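Local coordinates for protein transcriptional regulator (Streptococcus pneumoniae, PDB 2GNP) that is of unknown exact function but probably regulates transcription in response to a sugar or sugar-like effector bound by its Rossmann-like domain, at residues 147-159 / 213-227. Residues are numbered along the deposited sequence; the frame is centred on the assembly and turned at random.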
loop_
_atom_site.group_PDB
_atom_site.type_symbol
_atom_site.label_atom_id
_atom_site.label_comp_id
_atom_site.label_asym_id
_atom_site.label_seq_id
_atom_site.Cartn_x
_atom_site.Cartn_y
_atom_site.Cartn_z
ATOM N N SER A 147 -4.126 17.370 -3.301
ATOM C CA SER A 147 -3.226 16.507 -4.014
ATOM C C SER A 147 -3.644 15.032 -3.949
ATOM O O SER A 147 -3.502 14.298 -4.923
ATOM C CB SER A 147 -1.757 16.747 -3.577
ATOM O OG SER A 147 -1.257 18.034 -4.018
ATOM N N TRP A 148 -4.200 14.583 -2.815
ATOM C CA TRP A 148 -4.766 13.228 -2.770
ATOM C C TRP A 148 -5.861 12.945 -3.788
ATOM O O TRP A 148 -6.137 11.772 -4.073
ATOM C CB TRP A 148 -5.309 12.944 -1.371
ATOM C CG TRP A 148 -4.302 12.711 -0.285
ATOM C CD1 TRP A 148 -2.969 12.274 -0.420
ATOM C CD2 TRP A 148 -4.563 12.764 1.111
ATOM N NE1 TRP A 148 -2.401 12.125 0.800
ATOM C CE2 TRP A 148 -3.351 12.428 1.773
ATOM C CE3 TRP A 148 -5.709 13.115 1.889
ATOM C CZ2 TRP A 148 -3.234 12.410 3.155
ATOM C CZ3 TRP A 148 -5.578 13.097 3.296
ATOM C CH2 TRP A 148 -4.362 12.747 3.908
ATOM N N LYS A 149 -6.488 14.005 -4.308
ATOM C CA LYS A 149 -7.557 13.872 -5.297
ATOM C C LYS A 149 -7.046 13.854 -6.720
ATOM O O LYS A 149 -7.821 13.593 -7.633
ATOM C CB LYS A 149 -8.648 14.932 -5.095
ATOM C CG LYS A 149 -9.264 14.826 -3.669
ATOM C CD LYS A 149 -10.219 15.949 -3.335
ATOM C CE LYS A 149 -10.950 15.714 -1.998
ATOM N NZ LYS A 149 -11.425 14.292 -1.697
ATOM N N ASP A 150 -5.767 14.148 -6.918
ATOM C CA ASP A 150 -5.268 14.143 -8.276
ATOM C C ASP A 150 -3.851 13.557 -8.458
ATOM O O ASP A 150 -3.053 13.985 -9.331
ATOM C CB ASP A 150 -5.468 15.519 -8.932
ATOM C CG ASP A 150 -4.377 16.431 -8.653
ATOM O OD1 ASP A 150 -3.902 16.435 -7.500
ATOM O OD2 ASP A 150 -3.952 17.116 -9.620
ATOM N N LEU A 151 -3.571 12.513 -7.674
ATOM C CA LEU A 151 -2.296 11.812 -7.852
ATOM C C LEU A 151 -2.297 10.999 -9.135
ATOM O O LEU A 151 -3.328 10.501 -9.605
ATOM C CB LEU A 151 -2.063 10.859 -6.714
ATOM C CG LEU A 151 -1.795 11.596 -5.388
ATOM C CD1 LEU A 151 -1.655 10.465 -4.326
ATOM C CD2 LEU A 151 -0.593 12.550 -5.389
ATOM N N ASP A 152 -1.102 10.890 -9.713
ATOM C CA ASP A 152 -0.901 10.042 -10.883
ATOM C C ASP A 152 -0.600 8.582 -10.514
ATOM O O ASP A 152 -1.056 7.667 -11.185
ATOM C CB ASP A 152 0.259 10.564 -11.732
ATOM C CG ASP A 152 -0.061 11.916 -12.327
ATOM O OD1 ASP A 152 -0.951 11.967 -13.204
ATOM O OD2 ASP A 152 0.477 12.922 -11.870
ATOM N N ILE A 153 0.222 8.408 -9.478
ATOM C CA ILE A 153 0.661 7.061 -9.069
ATOM C C ILE A 153 0.546 7.013 -7.559
ATOM O O ILE A 153 0.741 8.023 -6.911
ATOM C CB ILE A 153 2.108 6.827 -9.433
ATOM C CG1 ILE A 153 2.246 6.820 -10.965
ATOM C CG2 ILE A 153 2.627 5.527 -8.761
ATOM C CD1 ILE A 153 3.758 6.821 -11.363
ATOM N N ALA A 154 0.110 5.877 -7.051
ATOM C CA ALA A 154 0.243 5.597 -5.588
ATOM C C ALA A 154 1.093 4.342 -5.499
ATOM O O ALA A 154 0.920 3.444 -6.313
ATOM C CB ALA A 154 -1.086 5.327 -4.990
ATOM N N VAL A 155 1.939 4.271 -4.479
ATOM C CA VAL A 155 2.778 3.083 -4.185
ATOM C C VAL A 155 2.484 2.707 -2.761
ATOM O O VAL A 155 2.765 3.498 -1.890
ATOM C CB VAL A 155 4.283 3.359 -4.393
ATOM C CG1 VAL A 155 5.112 2.015 -4.398
ATOM C CG2 VAL A 155 4.473 4.099 -5.784
ATOM N N VAL A 156 2.000 1.473 -2.548
ATOM C CA VAL A 156 1.494 1.096 -1.213
ATOM C C VAL A 156 1.872 -0.374 -0.869
ATOM O O VAL A 156 2.054 -1.234 -1.752
ATOM C CB VAL A 156 -0.051 1.237 -1.127
ATOM C CG1 VAL A 156 -0.492 2.661 -1.457
ATOM C CG2 VAL A 156 -0.780 0.172 -2.000
ATOM N N GLY A 157 2.054 -0.621 0.409
ATOM C CA GLY A 157 2.068 -2.002 0.926
ATOM C C GLY A 157 0.637 -2.348 1.387
ATOM O O GLY A 157 -0.273 -1.496 1.367
ATOM N N ILE A 158 0.442 -3.591 1.818
ATOM C CA ILE A 158 -0.865 -4.053 2.336
ATOM C C ILE A 158 -0.544 -4.744 3.645
ATOM O O ILE A 158 0.318 -5.651 3.686
ATOM C CB ILE A 158 -1.574 -5.048 1.362
ATOM C CG1 ILE A 158 -2.003 -4.317 0.055
ATOM C CG2 ILE A 158 -2.801 -5.720 2.077
ATOM C CD1 ILE A 158 -2.440 -5.293 -1.102
ATOM N N GLY A 159 -1.224 -4.321 4.720
ATOM C CA GLY A 159 -1.015 -4.951 6.040
ATOM C C GLY A 159 -2.104 -5.976 6.357
ATOM O O GLY A 159 -3.196 -5.949 5.778
ATOM N N ILE A 213 -5.295 9.421 2.933
ATOM C CA ILE A 213 -6.141 9.384 1.732
ATOM C C ILE A 213 -7.336 8.467 1.938
ATOM O O ILE A 213 -7.217 7.456 2.579
ATOM C CB ILE A 213 -5.331 8.975 0.492
ATOM C CG1 ILE A 213 -6.086 9.214 -0.807
ATOM C CG2 ILE A 213 -4.794 7.524 0.594
ATOM C CD1 ILE A 213 -5.156 8.954 -2.059
ATOM N N SER A 214 -8.492 8.872 1.428
ATOM C CA SER A 214 -9.652 7.947 1.495
ATOM C C SER A 214 -9.515 6.771 0.536
ATOM O O SER A 214 -8.843 6.865 -0.493
ATOM C CB SER A 214 -10.924 8.726 1.189
ATOM O OG SER A 214 -11.013 9.117 -0.179
ATOM N N LEU A 215 -10.192 5.648 0.830
ATOM C CA LEU A 215 -10.216 4.523 -0.115
ATOM C C LEU A 215 -10.836 4.952 -1.461
ATOM O O LEU A 215 -10.342 4.574 -2.528
ATOM C CB LEU A 215 -10.999 3.346 0.485
ATOM C CG LEU A 215 -10.421 2.752 1.746
ATOM C CD1 LEU A 215 -11.146 1.452 2.099
ATOM C CD2 LEU A 215 -8.942 2.439 1.548
ATOM N N GLU A 216 -11.875 5.807 -1.395
ATOM C CA GLU A 216 -12.476 6.400 -2.583
ATOM C C GLU A 216 -11.469 7.110 -3.478
ATOM O O GLU A 216 -11.408 6.864 -4.697
ATOM C CB GLU A 216 -13.589 7.352 -2.134
ATOM C CG GLU A 216 -14.293 8.114 -3.230
ATOM C CD GLU A 216 -15.146 7.243 -4.146
ATOM O OE1 GLU A 216 -15.579 6.095 -3.767
ATOM O OE2 GLU A 216 -15.359 7.708 -5.290
ATOM N N ASP A 217 -10.616 7.932 -2.876
ATOM C CA ASP A 217 -9.593 8.600 -3.661
ATOM C C ASP A 217 -8.507 7.601 -4.098
ATOM O O ASP A 217 -8.077 7.620 -5.282
ATOM C CB ASP A 217 -9.011 9.777 -2.907
ATOM C CG ASP A 217 -9.989 10.972 -2.856
ATOM O OD1 ASP A 217 -10.774 11.125 -3.836
ATOM O OD2 ASP A 217 -9.891 11.766 -1.886
ATOM N N LEU A 218 -8.076 6.736 -3.180
ATOM C CA LEU A 218 -7.050 5.739 -3.582
ATOM C C LEU A 218 -7.460 4.946 -4.807
ATOM O O LEU A 218 -6.675 4.803 -5.744
ATOM C CB LEU A 218 -6.759 4.796 -2.415
ATOM C CG LEU A 218 -5.786 3.690 -2.791
ATOM C CD1 LEU A 218 -4.382 4.242 -3.020
ATOM C CD2 LEU A 218 -5.769 2.697 -1.560
ATOM N N LYS A 219 -8.695 4.481 -4.815
ATOM C CA LYS A 219 -9.134 3.539 -5.830
ATOM C C LYS A 219 -9.435 4.181 -7.183
ATOM O O LYS A 219 -9.760 3.493 -8.137
ATOM C CB LYS A 219 -10.289 2.669 -5.337
ATOM C CG LYS A 219 -11.634 3.322 -5.360
ATOM C CD LYS A 219 -12.626 2.561 -4.511
ATOM C CE LYS A 219 -14.075 2.903 -4.849
ATOM N NZ LYS A 219 -15.124 2.274 -3.955
ATOM N N ASN A 220 -9.317 5.506 -7.237
ATOM C CA ASN A 220 -9.481 6.251 -8.481
ATOM C C ASN A 220 -8.184 6.845 -9.029
ATOM O O ASN A 220 -8.204 7.512 -10.071
ATOM C CB ASN A 220 -10.553 7.319 -8.259
ATOM C CG ASN A 220 -11.960 6.731 -8.361
ATOM O OD1 ASN A 220 -12.430 6.541 -9.492
ATOM N ND2 ASN A 220 -12.626 6.410 -7.219
ATOM N N ILE A 221 -7.065 6.595 -8.323
ATOM C CA ILE A 221 -5.738 6.969 -8.866
ATOM C C ILE A 221 -5.486 6.168 -10.134
ATOM O O ILE A 221 -5.696 4.951 -10.154
ATOM C CB ILE A 221 -4.610 6.724 -7.811
ATOM C CG1 ILE A 221 -4.819 7.718 -6.669
ATOM C CG2 ILE A 221 -3.208 6.850 -8.487
ATOM C CD1 ILE A 221 -3.927 7.513 -5.413
ATOM N N PRO A 222 -5.012 6.833 -11.215
ATOM C CA PRO A 222 -4.784 6.088 -12.456
ATOM C C PRO A 222 -3.872 4.883 -12.370
ATOM O O PRO A 222 -4.157 3.846 -13.009
ATOM C CB PRO A 222 -4.185 7.148 -13.394
ATOM C CG PRO A 222 -4.688 8.436 -12.881
ATOM C CD PRO A 222 -4.817 8.296 -11.394
ATOM N N GLN A 223 -2.754 4.996 -11.631
ATOM C CA GLN A 223 -1.873 3.824 -11.482
ATOM C C GLN A 223 -1.596 3.627 -9.999
ATOM O O GLN A 223 -0.981 4.464 -9.385
ATOM C CB GLN A 223 -0.573 3.999 -12.273
ATOM C CG GLN A 223 -0.706 3.933 -13.821
ATOM C CD GLN A 223 -1.427 2.724 -14.257
ATOM O OE1 GLN A 223 -1.289 1.645 -13.642
ATOM N NE2 GLN A 223 -2.224 2.863 -15.328
ATOM N N SER A 224 -2.124 2.562 -9.424
ATOM C CA SER A 224 -1.902 2.312 -7.992
ATOM C C SER A 224 -1.262 0.959 -7.851
ATOM O O SER A 224 -1.835 -0.080 -8.211
ATOM C CB SER A 224 -3.213 2.356 -7.201
ATOM O OG SER A 224 -4.216 1.569 -7.842
ATOM N N LEU A 225 -0.078 0.974 -7.297
ATOM C CA LEU A 225 0.785 -0.218 -7.265
ATOM C C LEU A 225 0.866 -0.685 -5.849
ATOM O O LEU A 225 1.395 0.058 -4.989
ATOM C CB LEU A 225 2.183 0.141 -7.768
ATOM C CG LEU A 225 3.354 -0.851 -7.598
ATOM C CD1 LEU A 225 2.981 -2.136 -8.370
ATOM C CD2 LEU A 225 4.714 -0.251 -8.157
ATOM N N ALA A 226 0.404 -1.911 -5.581
ATOM C CA ALA A 226 0.623 -2.514 -4.283
ATOM C C ALA A 226 1.665 -3.621 -4.425
ATOM O O ALA A 226 1.581 -4.406 -5.360
ATOM C CB ALA A 226 -0.697 -3.090 -3.726
ATOM N N VAL A 227 2.624 -3.677 -3.495
ATOM C CA VAL A 227 3.563 -4.788 -3.451
ATOM C C VAL A 227 3.357 -5.528 -2.139
ATOM O O VAL A 227 3.472 -4.915 -1.033
ATOM C CB VAL A 227 5.021 -4.245 -3.532
ATOM C CG1 VAL A 227 6.001 -5.424 -3.579
ATOM C CG2 VAL A 227 5.173 -3.344 -4.744
HETATM O O HOH W 1 -7.529 10.035 -6.403
HETATM O O HOH W 2 -12.577 12.929 -3.647
HETATM O O HOH W 3 3.034 -5.083 1.656
#
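Two neighbouring parallel strands in the central sheet of this Rossmann-like domain pair in register from Ile-153 with Gln-223 to Val-156 with Ala-226. Five backbone hydrogen bonds zip them together: the run begins with Gln-223 N to Asp-152 O (3.2 Å), is straightest at Leu-225 N to Ala-154 O (2.8 Å, 173°) and ends with Val-227 N on Val-156 O. Ile-158 N lies 4.4 Å from Val-227 O, and a water bridges the two, accepting from Ile-158 N and donating to Val-227 O.

On one face, small Ala-154 leaves room for Ile-221, whose CD1 rests 3.6 Å from Ala-154 CB; with CG1 anti to the carbonyl carbon (chi1 -67°) and chi2 extended, that methyl also meets Leu-151 CD1. Farther along, Ala-226 CB receives Val-156 CG2 at 3.7 Å and Ile-158 CD1. The other face turns Val-155 toward helix 36-54.

Before the strands, Ile-213 lies over a face of the Trp-148 indole, its CB 3.9 Å from the five-membered ring centroid in a CH-pi contact, while Trp-148 NE1 bonds to Pro-88 O. The long side chain of Lys-149, bent at its last torsion (chi4 -41°), brings NZ to Asp-217 OD2 (3.0 Å) in a salt bridge that uses the syn lone pair of OD2, and a water links NZ to OD1. The chemistry thus grades from a buried aliphatic core to a water-linked salt bridge at the surface, whose strength solvent would probably moderate.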